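Lovastatin nonaketide synthase, polyketide synthase component (Aspergillus terreus, PDB 7CPX) builds the nonaketide chain of lovastatin from malonyl-CoA, using NADPH and S-adenosylmethionine, as a homodimeric polyketide synthase that works with the partner protein lovC. Local coordinates at residues S558-F563 / R648-V653. The protein carries 2 engineered substitutions. Residues are numbered along the deposited sequence; the frame is centred on the assembly and turned at random.
Sequences SVLGIF and RFTAVV
Val559 and Phe649 pair across two neighbouring parallel strands, 558-563 and 648-652, in the five-stranded parallel sheet of the malonyl-CoA:ACP transacylase domain. The connection between them holds helices and no strand, which makes a beta-alpha-beta crossover. Four backbone hydrogen bonds join the strands: Val559 N to Arg648 O, Thr650 N to Val559 O, Gly561 N to Thr650 O and Val652 N to Gly561 O. Strand 844-848 runs along the other edge of 558-563.

Thr650 CB lies 3.7 Å from Val559 O. Thr650 OG1 sits between the backbone N and the carbonyl carbon (chi1 54°), and donates a hydrogen bond of 2.8 Å to Val559 O. This donor lies above the carbonyl plane. Val559 O thus accepts two bonds from one residue, through Thr650 N and OG1. Thr650 OG1 also lies against Leu560, near its CA and 3.4 Å from its CB. Thr650 CG2 only grazes Val559 O, at 4.2 Å.

The Leu560 side chain crosses that of Thr650 at about a right angle, and Leu560 CD1 reaches Val652 CG2 at 3.7 Å. Helix 828-838 covers this face. On the opposite face, Phe649 and Phe563 pack against helix 624-644. Phe563 also touches helix 657-665, at whose start lies a GxSxG pattern, probably the nucleophile elbow, just after strand 648-652. Val559 CG1 sits over one face of the Phe649 ring in a CH-pi contact, 3.7 Å from the ring centroid and offset toward the rim.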
# COMPACT_ATOMS: atom_id res chain seq x y z
N SER A 558 31.99 -6.59 60.52
CA SER A 558 32.78 -5.98 61.58
C SER A 558 31.87 -5.20 62.54
O SER A 558 31.25 -4.21 62.15
CB SER A 558 33.85 -5.06 60.99
OG SER A 558 33.28 -4.15 60.07
N VAL A 559 31.82 -5.66 63.79
CA VAL A 559 30.98 -5.05 64.81
C VAL A 559 31.85 -4.69 66.01
O VAL A 559 32.85 -5.35 66.30
CB VAL A 559 29.83 -5.98 65.25
CG1 VAL A 559 30.36 -7.16 66.05
CG2 VAL A 559 28.80 -5.20 66.07
N LEU A 560 31.44 -3.64 66.71
CA LEU A 560 32.06 -3.20 67.95
C LEU A 560 31.14 -3.54 69.10
O LEU A 560 29.99 -3.09 69.14
CB LEU A 560 32.35 -1.70 67.91
CG LEU A 560 32.70 -1.04 69.25
CD1 LEU A 560 33.89 -1.72 69.90
CD2 LEU A 560 32.98 0.44 69.06
N GLY A 561 31.63 -4.34 70.04
CA GLY A 561 30.82 -4.76 71.17
C GLY A 561 30.88 -3.78 72.33
O GLY A 561 31.86 -3.74 73.07
N ILE A 562 29.82 -2.99 72.49
CA ILE A 562 29.71 -2.04 73.59
C ILE A 562 28.89 -2.70 74.69
O ILE A 562 27.72 -3.04 74.48
CB ILE A 562 29.05 -0.73 73.12
CG1 ILE A 562 29.95 -0.04 72.09
CG2 ILE A 562 28.77 0.18 74.31
CD1 ILE A 562 29.38 -0.05 70.69
N PHE A 563 29.49 -2.89 75.86
CA PHE A 563 28.92 -3.73 76.89
C PHE A 563 28.27 -2.88 77.98
O PHE A 563 28.92 -2.00 78.55
CB PHE A 563 30.01 -4.64 77.47
CG PHE A 563 30.42 -5.73 76.54
CD1 PHE A 563 31.19 -5.45 75.42
CD2 PHE A 563 30.04 -7.04 76.77
CE1 PHE A 563 31.57 -6.45 74.56
CE2 PHE A 563 30.41 -8.05 75.91
CZ PHE A 563 31.18 -7.75 74.80
N ARG A 648 32.08 -11.34 63.78
CA ARG A 648 33.45 -10.97 64.14
C ARG A 648 33.43 -9.64 64.88
O ARG A 648 32.83 -8.67 64.41
CB ARG A 648 34.32 -10.90 62.89
CG ARG A 648 34.21 -12.13 61.99
CD ARG A 648 34.36 -13.43 62.77
NE ARG A 648 34.19 -14.61 61.94
CZ ARG A 648 34.11 -15.85 62.42
NH1 ARG A 648 34.20 -16.10 63.71
NH2 ARG A 648 33.95 -16.86 61.57
N PHE A 649 34.11 -9.60 66.03
CA PHE A 649 33.90 -8.57 67.02
C PHE A 649 35.14 -7.70 67.21
O PHE A 649 36.28 -8.15 67.03
CB PHE A 649 33.54 -9.18 68.38
CG PHE A 649 32.07 -9.42 68.57
CD1 PHE A 649 31.27 -8.44 69.14
CD2 PHE A 649 31.49 -10.61 68.18
CE1 PHE A 649 29.92 -8.66 69.32
CE2 PHE A 649 30.14 -10.83 68.35
CZ PHE A 649 29.35 -9.85 68.93
N THR A 650 34.89 -6.45 67.57
CA THR A 650 35.85 -5.59 68.25
C THR A 650 35.22 -5.17 69.57
O THR A 650 34.02 -4.90 69.64
CB THR A 650 36.22 -4.35 67.42
OG1 THR A 650 35.02 -3.66 67.03
CG2 THR A 650 36.99 -4.76 66.17
N ALA A 651 36.02 -5.15 70.63
CA ALA A 651 35.49 -5.07 71.98
C ALA A 651 35.93 -3.80 72.69
O ALA A 651 37.11 -3.44 72.65
CB ALA A 651 35.91 -6.29 72.81
N VAL A 652 34.97 -3.13 73.32
CA VAL A 652 35.22 -2.02 74.23
C VAL A 652 34.40 -2.27 75.49
O VAL A 652 33.21 -2.59 75.41
CB VAL A 652 34.86 -0.66 73.61
CG1 VAL A 652 34.73 0.40 74.69
CG2 VAL A 652 35.90 -0.25 72.59
N VAL A 653 35.04 -2.14 76.65
CA VAL A 653 34.39 -2.46 77.91
C VAL A 653 33.50 -1.30 78.34
O VAL A 653 33.71 -0.14 77.95
CB VAL A 653 35.42 -2.79 79.01
CG1 VAL A 653 36.47 -3.79 78.51
CG2 VAL A 653 36.07 -1.53 79.52